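Local coordinates for protein AA9 family lytic polysaccharide monooxygenase cel61B (Hypocrea jecorina, PDB 2VTC) that oxidatively depolymerises cellulose and related polysaccharides as a secreted copper-dependent lytic monooxygenase, cleaving glycosidic bonds with a reductant and oxygen or hydrogen peroxide as cosubstrate, at residues Asn190-Tyr195 with Pro226-Asn231; Asp69-Pro74 with Gln219-Thr224; Gly111-Tyr116 with Asn159-Lys164. All blocks are in the same frame, centred on the assembly; numbering follows the deposited sequence.

Contact 1 (Asn190-Tyr195 with Pro226-Asn231). With NI (nickel (II) ion), chain E.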
loop_
_atom_site.group_PDB
_atom_site.type_symbol
_atom_site.label_atom_id
_atom_site.label_comp_id
_atom_site.label_asym_id
_atom_site.label_seq_id
_atom_site.Cartn_x
_atom_site.Cartn_y
_atom_site.Cartn_z
ATOM N N ASN A 190 -0.256 -19.063 -6.954
ATOM C CA ASN A 190 -1.342 -18.088 -7.024
ATOM C C ASN A 190 -2.071 -17.862 -5.694
ATOM O O ASN A 190 -3.126 -17.222 -5.648
ATOM C CB ASN A 190 -2.321 -18.447 -8.168
ATOM C CG ASN A 190 -3.104 -17.249 -8.660
ATOM O OD1 ASN A 190 -4.346 -17.258 -8.712
ATOM N ND2 ASN A 190 -2.381 -16.200 -9.013
ATOM N N GLY A 191 -1.490 -18.341 -4.584
ATOM C CA GLY A 191 -2.164 -18.252 -3.283
ATOM C C GLY A 191 -2.010 -16.979 -2.470
ATOM O O GLY A 191 -2.912 -16.622 -1.715
ATOM N N MET A 192 -0.861 -16.305 -2.620
ATOM C CA MET A 192 -0.615 -15.007 -1.969
ATOM C C MET A 192 -1.721 -14.012 -2.322
ATOM O O MET A 192 -2.164 -13.960 -3.483
ATOM C CB MET A 192 0.751 -14.448 -2.408
ATOM C CG MET A 192 1.137 -13.144 -1.722
ATOM S SD MET A 192 1.195 -13.180 0.101
ATOM C CE MET A 192 2.882 -13.736 0.326
ATOM N N GLN A 193 -2.185 -13.250 -1.335
ATOM C CA GLN A 193 -3.216 -12.237 -1.592
ATOM C C GLN A 193 -2.634 -10.848 -1.362
ATOM O O GLN A 193 -2.335 -10.503 -0.225
ATOM C CB GLN A 193 -4.449 -12.420 -0.698
ATOM C CG GLN A 193 -5.153 -13.769 -0.887
ATOM C CD GLN A 193 -6.300 -14.044 0.087
ATOM O OE1 GLN A 193 -6.980 -15.075 -0.058
ATOM N NE2 GLN A 193 -6.517 -13.189 1.053
ATOM N N ASN A 194 -2.582 -10.005 -2.415
ATOM C CA ASN A 194 -2.026 -8.643 -2.269
ATOM C C ASN A 194 -3.132 -7.603 -2.084
ATOM O O ASN A 194 -4.107 -7.588 -2.869
ATOM C CB ASN A 194 -1.173 -8.233 -3.496
ATOM C CG ASN A 194 0.160 -8.967 -3.597
ATOM O OD1 ASN A 194 1.225 -8.337 -3.812
ATOM N ND2 ASN A 194 0.124 -10.278 -3.541
ATOM N N TYR A 195 -2.966 -6.719 -1.106
ATOM C CA TYR A 195 -3.937 -5.647 -0.842
ATOM C C TYR A 195 -3.251 -4.271 -0.930
ATOM O O TYR A 195 -3.010 -3.654 0.095
ATOM C CB TYR A 195 -4.607 -5.792 0.547
ATOM C CG TYR A 195 -5.377 -7.093 0.763
ATOM C CD1 TYR A 195 -6.774 -7.122 0.656
ATOM C CD2 TYR A 195 -4.703 -8.294 1.064
ATOM C CE1 TYR A 195 -7.496 -8.334 0.830
ATOM C CE2 TYR A 195 -5.415 -9.511 1.250
ATOM C CZ TYR A 195 -6.803 -9.511 1.137
ATOM O OH TYR A 195 -7.492 -10.708 1.329
ATOM N N PRO A 226 10.579 -16.248 -3.435
ATOM C CA PRO A 226 10.649 -17.007 -2.176
ATOM C C PRO A 226 9.743 -16.555 -1.018
ATOM O O PRO A 226 9.407 -17.387 -0.152
ATOM C CB PRO A 226 12.149 -16.936 -1.813
ATOM C CG PRO A 226 12.668 -15.727 -2.526
ATOM C CD PRO A 226 11.898 -15.733 -3.825
ATOM N N GLY A 227 9.353 -15.272 -0.983
ATOM C CA GLY A 227 8.453 -14.755 0.039
ATOM C C GLY A 227 7.022 -14.624 -0.447
ATOM O O GLY A 227 6.137 -14.185 0.298
ATOM N N ILE A 228 6.805 -15.025 -1.703
ATOM C CA ILE A 228 5.470 -15.038 -2.313
ATOM C C ILE A 228 4.878 -16.460 -2.259
ATOM O O ILE A 228 3.692 -16.645 -1.920
ATOM C CB ILE A 228 5.511 -14.551 -3.798
ATOM C CG1 ILE A 228 5.863 -13.051 -3.882
ATOM C CG2 ILE A 228 4.190 -14.902 -4.573
ATOM C CD1 ILE A 228 4.872 -12.081 -3.227
ATOM N N LEU A 229 5.734 -17.424 -2.591
ATOM C CA LEU A 229 5.374 -18.853 -2.589
ATOM C C LEU A 229 6.205 -19.577 -1.512
ATOM O O LEU A 229 7.396 -19.815 -1.704
ATOM C CB LEU A 229 5.649 -19.454 -3.953
ATOM C CG LEU A 229 5.323 -20.947 -4.184
ATOM C CD1 LEU A 229 3.817 -21.182 -4.138
ATOM C CD2 LEU A 229 5.930 -21.434 -5.483
ATOM N N PHE A 230 5.553 -19.873 -0.395
ATOM C CA PHE A 230 6.235 -20.433 0.786
ATOM C C PHE A 230 5.219 -21.007 1.749
ATOM O O PHE A 230 4.033 -20.691 1.693
ATOM C CB PHE A 230 7.114 -19.359 1.478
ATOM C CG PHE A 230 6.336 -18.399 2.337
ATOM C CD1 PHE A 230 6.317 -18.531 3.726
ATOM C CD2 PHE A 230 5.608 -17.352 1.760
ATOM C CE1 PHE A 230 5.576 -17.676 4.528
ATOM C CE2 PHE A 230 4.884 -16.471 2.547
ATOM C CZ PHE A 230 4.864 -16.611 3.942
ATOM N N ASN A 231 5.693 -21.843 2.681
ATOM C CA ASN A 231 4.804 -22.477 3.631
ATOM C C ASN A 231 4.725 -21.673 4.933
ATOM O O ASN A 231 5.713 -21.593 5.659
ATOM C CB ASN A 231 5.291 -23.919 3.905
ATOM C CG ASN A 231 4.341 -24.705 4.779
ATOM O OD1 ASN A 231 3.251 -24.246 5.129
ATOM N ND2 ASN A 231 4.770 -25.918 5.161
HETATM NI NI NI E . -9.329 -11.023 3.003
HETATM O O HOH W 1 1.519 -17.984 -3.365
HETATM O O HOH W 2 -11.022 -11.894 4.000
HETATM O O HOH W 3 -9.107 -11.877 2.172
#
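Met192 reaches into the loop 226-231 and makes nearly all of this contact, touching Ile228 with its inner atoms and Gly227 and Phe230 with its terminal methyl. At its root, CB of Met192 lies 3.7 Å from Ile228 O and also packs on Ile228 CG2. Farther out, Met192 CG comes 4.2 Å from Ile228 CD1; the two side chains cross at about a right angle, and the methionine meets both branches of the isoleucine. Met192 starts with CG anti to the backbone N (chi1 -176°), then turns at chi2 and again at chi3 (57° and 87°). That hooked course sets CE 3.3 Å from Gly227 O, a carbonyl that also accepts a hydrogen bond from Tyr239 OH. The same methyl meets the Phe230 ring at its edge, near the ring plane, with Met192 CE 4.1 Å from Phe230 CE2.

Met192 immediately precedes strand 193-204 of the AA9 beta-sandwich, and that strand leads straight to the active site. The CB atoms of Gln193 and Tyr195 lie on one side of the chain, those of Met192 and Asn194 on the other. On that first side Tyr195 OH binds the nickel ion at 2.5 Å, together with His20 and His108, where the working enzyme holds copper in its histidine brace. Gln193, whose side chain touches His184, is thought by similarity to take part with it in binding dioxygen.

No direct hydrogen bond joins the two segments, but a water does. It accepts from Met192 N at 3.0 Å and donates to Ile228 O at 2.9 Å, serving both backbone groups where the methionine packs. Leu181 of strand 172-182 also packs against Met192 and Ile228.

Contact 2 (Asp69-Pro74 with Gln219-Thr224)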
loop_
_atom_site.group_PDB
_atom_site.type_symbol
_atom_site.label_atom_id
_atom_site.label_comp_id
_atom_site.label_asym_id
_atom_site.label_seq_id
_atom_site.Cartn_x
_atom_site.Cartn_y
_atom_site.Cartn_z
ATOM N N ASP A 69 -1.263 -14.035 -10.447
ATOM C CA ASP A 69 -1.532 -14.068 -11.889
ATOM C C ASP A 69 -1.871 -12.675 -12.444
ATOM O O ASP A 69 -2.078 -12.519 -13.658
ATOM C CB ASP A 69 -2.613 -15.114 -12.268
ATOM C CG ASP A 69 -3.957 -14.899 -11.566
ATOM O OD1 ASP A 69 -4.187 -13.884 -10.884
ATOM O OD2 ASP A 69 -4.848 -15.791 -11.715
ATOM N N GLN A 70 -1.925 -11.686 -11.552
ATOM C CA GLN A 70 -2.151 -10.289 -11.945
ATOM C C GLN A 70 -0.927 -9.392 -11.670
ATOM O O GLN A 70 -1.031 -8.172 -11.768
ATOM C CB GLN A 70 -3.356 -9.732 -11.221
ATOM C CG GLN A 70 -4.650 -10.468 -11.515
ATOM C CD GLN A 70 -5.779 -9.942 -10.686
ATOM O OE1 GLN A 70 -5.870 -10.208 -9.486
ATOM N NE2 GLN A 70 -6.655 -9.147 -11.317
ATOM N N TYR A 71 0.212 -9.982 -11.312
ATOM C CA TYR A 71 1.396 -9.177 -10.959
ATOM C C TYR A 71 1.992 -8.349 -12.106
ATOM O O TYR A 71 2.802 -7.451 -11.846
ATOM C CB TYR A 71 2.491 -10.036 -10.308
ATOM C CG TYR A 71 2.253 -10.511 -8.882
ATOM C CD1 TYR A 71 1.248 -9.988 -8.059
ATOM C CD2 TYR A 71 3.118 -11.473 -8.330
ATOM C CE1 TYR A 71 1.071 -10.442 -6.725
ATOM C CE2 TYR A 71 2.956 -11.910 -7.021
ATOM C CZ TYR A 71 1.960 -11.400 -6.220
ATOM O OH TYR A 71 1.773 -11.824 -4.920
ATOM N N THR A 72 1.631 -8.653 -13.364
ATOM C CA THR A 72 2.131 -7.863 -14.497
ATOM C C THR A 72 1.065 -6.947 -15.104
ATOM O O THR A 72 1.303 -6.390 -16.172
ATOM C CB THR A 72 2.718 -8.743 -15.621
ATOM O OG1 THR A 72 1.668 -9.506 -16.234
ATOM C CG2 THR A 72 3.807 -9.671 -15.073
ATOM N N THR A 73 -0.078 -6.827 -14.431
ATOM C CA THR A 73 -1.249 -6.085 -14.947
ATOM C C THR A 73 -1.396 -4.735 -14.264
ATOM O O THR A 73 -0.870 -4.525 -13.172
ATOM C CB THR A 73 -2.585 -6.887 -14.765
ATOM O OG1 THR A 73 -3.014 -6.839 -13.397
ATOM C CG2 THR A 73 -2.447 -8.345 -15.259
ATOM N N PRO A 74 -2.095 -3.775 -14.910
ATOM C CA PRO A 74 -2.327 -2.483 -14.263
ATOM C C PRO A 74 -2.965 -2.527 -12.871
ATOM O O PRO A 74 -2.744 -1.623 -12.071
ATOM C CB PRO A 74 -3.252 -1.760 -15.268
ATOM C CG PRO A 74 -2.841 -2.329 -16.602
ATOM C CD PRO A 74 -2.652 -3.814 -16.281
ATOM N N GLN A 219 6.739 -4.994 -12.011
ATOM C CA GLN A 219 8.012 -5.689 -11.843
ATOM C C GLN A 219 8.358 -5.940 -10.360
ATOM O O GLN A 219 9.440 -6.434 -10.056
ATOM C CB GLN A 219 9.144 -4.916 -12.544
ATOM C CG GLN A 219 9.074 -4.956 -14.072
ATOM C CD GLN A 219 10.116 -4.046 -14.753
ATOM O OE1 GLN A 219 11.173 -3.734 -14.186
ATOM N NE2 GLN A 219 9.812 -3.618 -15.969
ATOM N N LEU A 220 7.434 -5.620 -9.454
ATOM C CA LEU A 220 7.716 -5.779 -8.012
ATOM C C LEU A 220 7.852 -7.235 -7.602
ATOM O O LEU A 220 8.780 -7.581 -6.852
ATOM C CB LEU A 220 6.663 -5.109 -7.135
ATOM C CG LEU A 220 6.563 -3.589 -7.234
ATOM C CD1 LEU A 220 5.325 -3.139 -6.507
ATOM C CD2 LEU A 220 7.804 -2.853 -6.671
ATOM N N TYR A 221 6.942 -8.072 -8.108
ATOM C CA TYR A 221 6.792 -9.459 -7.633
ATOM C C TYR A 221 6.554 -10.462 -8.765
ATOM O O TYR A 221 5.910 -10.130 -9.770
ATOM C CB TYR A 221 5.569 -9.582 -6.725
ATOM C CG TYR A 221 5.422 -8.521 -5.678
ATOM C CD1 TYR A 221 6.395 -8.367 -4.694
ATOM C CD2 TYR A 221 4.288 -7.680 -5.654
ATOM C CE1 TYR A 221 6.267 -7.385 -3.721
ATOM C CE2 TYR A 221 4.138 -6.703 -4.672
ATOM C CZ TYR A 221 5.148 -6.567 -3.704
ATOM O OH TYR A 221 5.032 -5.621 -2.716
ATOM N N LYS A 222 7.062 -11.684 -8.564
ATOM C CA LYS A 222 6.793 -12.828 -9.451
ATOM C C LYS A 222 6.091 -13.934 -8.637
ATOM O O LYS A 222 6.309 -14.044 -7.421
ATOM C CB LYS A 222 8.087 -13.355 -10.089
ATOM C CG LYS A 222 8.770 -12.351 -11.010
ATOM C CD LYS A 222 9.821 -13.003 -11.885
ATOM C CE LYS A 222 10.666 -11.948 -12.608
ATOM N NZ LYS A 222 11.655 -12.537 -13.566
ATOM N N PRO A 223 5.215 -14.738 -9.282
ATOM C CA PRO A 223 4.471 -15.778 -8.536
ATOM C C PRO A 223 5.330 -16.834 -7.830
ATOM O O PRO A 223 4.827 -17.517 -6.928
ATOM C CB PRO A 223 3.604 -16.426 -9.617
ATOM C CG PRO A 223 3.440 -15.317 -10.647
ATOM C CD PRO A 223 4.798 -14.699 -10.696
ATOM N N THR A 224 6.595 -16.928 -8.226
ATOM C CA THR A 224 7.541 -17.914 -7.664
ATOM C C THR A 224 8.590 -17.338 -6.717
ATOM O O THR A 224 9.506 -18.064 -6.281
ATOM C CB THR A 224 8.284 -18.664 -8.796
ATOM O OG1 THR A 224 8.942 -17.715 -9.653
ATOM C CG2 THR A 224 7.296 -19.545 -9.611
HETATM O O HOH W 4 4.498 -7.045 -9.508
#
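Two loops at the margin of the AA9 beta-sandwich meet here through an edge-to-face aromatic pair, Tyr71 with Tyr221. Tyr71 sits within a type I beta turn running from Gln70 to Thr73, just ahead of helix 75-78, while Tyr221 belongs to the long irregular chain that follows strand 215-216. The ring centroids lie 5.5 Å apart with the planes at 54°, the edge of Tyr221 directed at the face of Tyr71.

Closer still is the root of Tyr221. Its CB stands over the same Tyr71 ring, 3.8 Å from the centroid and 28° off the normal, in a CH-pi contact shifted toward the CD2-CE2 rim. With CG of Tyr71 beside its backbone N (chi1 -73°), the ring lies along the backbone of the opposite loop, and Tyr71 CD2 approaches Tyr221 O to 3.4 Å. The rim of the Tyr71 ring also faces the Lys222-Pro223 peptide: the Lys222 carbonyl carbon lies at the edge, in the ring plane, and Pro223 CD is 4.3 Å from Tyr71 CD2.

Beyond the pair, the hydroxyl ends lead inward. Tyr71 OH is directed to the side-chain amide of Asn194, and Tyr221 OH hydrogen-bonds to Glu179 OE1 and to Tyr116 OH, which ties this loop to strands 172-182 and 113-119. A water joins the backbones, accepting from Tyr221 N at 3.0 Å and donating to Tyr71 O at 2.9 Å.

The turn that carries Tyr71 is closed twice on one carbonyl: Gln70 O accepts from Thr73 N and, at 2.9 Å, from Thr73 OG1, the hydroxyl oxygen that also makes a weak capping bond with Asp75 N at the start of helix 75-78.

Contact 3 (Gly111-Tyr116 with Asn159-Lys164)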
loop_
_atom_site.group_PDB
_atom_site.type_symbol
_atom_site.label_atom_id
_atom_site.label_comp_id
_atom_site.label_asym_id
_atom_site.label_seq_id
_atom_site.Cartn_x
_atom_site.Cartn_y
_atom_site.Cartn_z
ATOM N N GLY A 111 1.509 -12.790 7.293
ATOM C CA GLY A 111 2.089 -12.081 6.159
ATOM C C GLY A 111 2.763 -10.763 6.474
ATOM O O GLY A 111 2.486 -10.123 7.510
ATOM N N PRO A 112 3.629 -10.318 5.534
ATOM C CA PRO A 112 4.362 -9.061 5.695
ATOM C C PRO A 112 3.557 -7.819 5.281
ATOM O O PRO A 112 2.493 -7.923 4.668
ATOM C CB PRO A 112 5.542 -9.234 4.745
ATOM C CG PRO A 112 4.952 -10.029 3.583
ATOM C CD PRO A 112 3.984 -11.003 4.280
ATOM N N ILE A 113 4.117 -6.668 5.612
ATOM C CA ILE A 113 3.542 -5.361 5.272
ATOM C C ILE A 113 4.646 -4.518 4.650
ATOM O O ILE A 113 5.742 -4.428 5.209
ATOM C CB ILE A 113 2.993 -4.647 6.546
ATOM C CG1 ILE A 113 1.917 -5.521 7.221
ATOM C CG2 ILE A 113 2.469 -3.250 6.197
ATOM C CD1 ILE A 113 1.243 -4.878 8.410
ATOM N N VAL A 114 4.364 -3.938 3.470
ATOM C CA VAL A 114 5.359 -3.104 2.773
ATOM C C VAL A 114 4.685 -1.805 2.291
ATOM O O VAL A 114 3.478 -1.792 2.002
ATOM C CB VAL A 114 5.988 -3.854 1.555
ATOM C CG1 VAL A 114 6.805 -5.090 1.994
ATOM C CG2 VAL A 114 4.901 -4.273 0.540
ATOM N N THR A 115 5.473 -0.724 2.230
ATOM C CA THR A 115 4.993 0.566 1.707
ATOM C C THR A 115 6.018 1.150 0.736
ATOM O O THR A 115 7.230 1.102 0.978
ATOM C CB THR A 115 4.710 1.580 2.838
ATOM O OG1 THR A 115 3.908 0.932 3.836
ATOM C CG2 THR A 115 3.934 2.797 2.339
ATOM N N TYR A 116 5.500 1.701 -0.362
ATOM C CA TYR A 116 6.350 2.287 -1.415
ATOM C C TYR A 116 5.936 3.741 -1.638
ATOM O O TYR A 116 4.813 4.156 -1.270
ATOM C CB TYR A 116 6.169 1.529 -2.740
ATOM C CG TYR A 116 6.495 0.043 -2.710
ATOM C CD1 TYR A 116 7.744 -0.433 -3.104
ATOM C CD2 TYR A 116 5.523 -0.894 -2.307
ATOM C CE1 TYR A 116 8.051 -1.804 -3.065
ATOM C CE2 TYR A 116 5.812 -2.253 -2.268
ATOM C CZ TYR A 116 7.067 -2.704 -2.660
ATOM O OH TYR A 116 7.348 -4.061 -2.650
ATOM N N ASN A 159 -5.914 -1.985 13.766
ATOM C CA ASN A 159 -5.980 -1.830 12.305
ATOM C C ASN A 159 -5.171 -0.645 11.789
ATOM O O ASN A 159 -5.429 -0.177 10.678
ATOM C CB ASN A 159 -7.440 -1.707 11.831
ATOM C CG ASN A 159 -8.066 -3.039 11.448
ATOM O OD1 ASN A 159 -8.945 -3.086 10.584
ATOM N ND2 ASN A 159 -7.627 -4.127 12.084
ATOM N N LYS A 160 -4.216 -0.174 12.590
ATOM C CA LYS A 160 -3.367 0.977 12.248
ATOM C C LYS A 160 -1.940 0.540 11.929
ATOM O O LYS A 160 -1.387 -0.313 12.618
ATOM C CB LYS A 160 -3.321 1.984 13.399
ATOM C CG LYS A 160 -4.608 2.772 13.603
ATOM C CD LYS A 160 -4.648 3.397 14.986
ATOM C CE LYS A 160 -6.047 3.874 15.356
ATOM N NZ LYS A 160 -7.074 2.775 15.428
ATOM N N TRP A 161 -1.337 1.134 10.894
ATOM C CA TRP A 161 0.080 0.913 10.597
ATOM C C TRP A 161 0.811 2.239 10.372
ATOM O O TRP A 161 0.368 3.066 9.567
ATOM C CB TRP A 161 0.280 -0.005 9.375
ATOM C CG TRP A 161 1.643 -0.611 9.395
ATOM C CD1 TRP A 161 2.739 -0.233 8.661
ATOM C CD2 TRP A 161 2.076 -1.687 10.238
ATOM N NE1 TRP A 161 3.826 -1.018 9.000
ATOM C CE2 TRP A 161 3.442 -1.913 9.969
ATOM C CE3 TRP A 161 1.430 -2.476 11.212
ATOM C CZ2 TRP A 161 4.184 -2.901 10.631
ATOM C CZ3 TRP A 161 2.164 -3.456 11.863
ATOM C CH2 TRP A 161 3.526 -3.663 11.565
ATOM N N THR A 162 1.924 2.421 11.074
ATOM C CA THR A 162 2.715 3.661 11.008
ATOM C C THR A 162 3.838 3.523 9.989
ATOM O O THR A 162 4.604 2.547 10.014
ATOM C CB THR A 162 3.317 4.031 12.392
ATOM O OG1 THR A 162 2.257 4.368 13.296
ATOM C CG2 THR A 162 4.281 5.225 12.287
ATOM N N VAL A 163 3.923 4.509 9.093
ATOM C CA VAL A 163 4.985 4.589 8.098
ATOM C C VAL A 163 5.594 5.990 8.135
ATOM O O VAL A 163 4.880 6.970 7.966
ATOM C CB VAL A 163 4.448 4.295 6.655
ATOM C CG1 VAL A 163 5.552 4.416 5.631
ATOM C CG2 VAL A 163 3.862 2.886 6.589
ATOM N N LYS A 164 6.901 6.061 8.345
ATOM C CA LYS A 164 7.652 7.320 8.297
ATOM C C LYS A 164 8.016 7.746 6.868
ATOM O O LYS A 164 8.592 6.952 6.107
ATOM C CB LYS A 164 8.934 7.214 9.134
ATOM C CG LYS A 164 9.609 8.569 9.389
ATOM C CD LYS A 164 10.900 8.423 10.192
ATOM C CE LYS A 164 11.530 9.777 10.476
ATOM N NZ LYS A 164 10.627 10.690 11.261
#
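Strand residues 113-116 and 160-164 run in broadly the same direction but are not hydrogen-bonded to each other. Their CA atoms are 8.9 Å apart at Ile113 and Trp161, narrowing to 7.6 Å at Thr115 and Val163, a spacing filled by side chains from both strands. Ile113 and Trp161 point at each other from the two strands. CD1 of Ile113 is anti to its CA (chi2 -176°), which lays it over the face of the indole, 3.7 Å from the centroid of the six-membered ring and 11° off its normal. The other branch, Ile113 CG2, sits 3.8 Å from Trp161 NE1, so the two methyls span both rings of the indole.

Thr115 and Val163 meet tip to tip: Thr115 OG1 is 3.4 Å from Val163 CG2, and Thr115 CG2 packs on Val163 CG1. Though set against a methyl, that buried hydroxyl is satisfied by Gln138 OE1 and His178 ND1.

This is the interior of the beta-sandwich. Strand 113-119 is flanked by strands 133-143 and 172-182 of the larger sheet; strand 160-164 ends the smaller one beside strand 96-102, with Trp161 and Val163 also resting on Gln138 and Ile137, respectively, of strand 133-143.

From the N terminus, the loop at 69-74 comes first and waits longest for its partner, since contact 2 closes only at 219-224. Within that span lies the whole of contact 3, which opens at 111-116, closes at 159-164 and joins the two sheets of the sandwich. Contact 1 then opens at 190-195, before contact 2 has closed, and finishes at 226-231, so contacts 1 and 2 cross. They also touch in space, Tyr71 packing on Met192, with centres 11 Å apart. Together they fasten the late loop chain, 219-231, to the metal-bearing end of strand 193-204 and to the loop ahead of helix 75-78; contact 2 also touches strand 113-119 of contact 3, at Val114 as well as Tyr116.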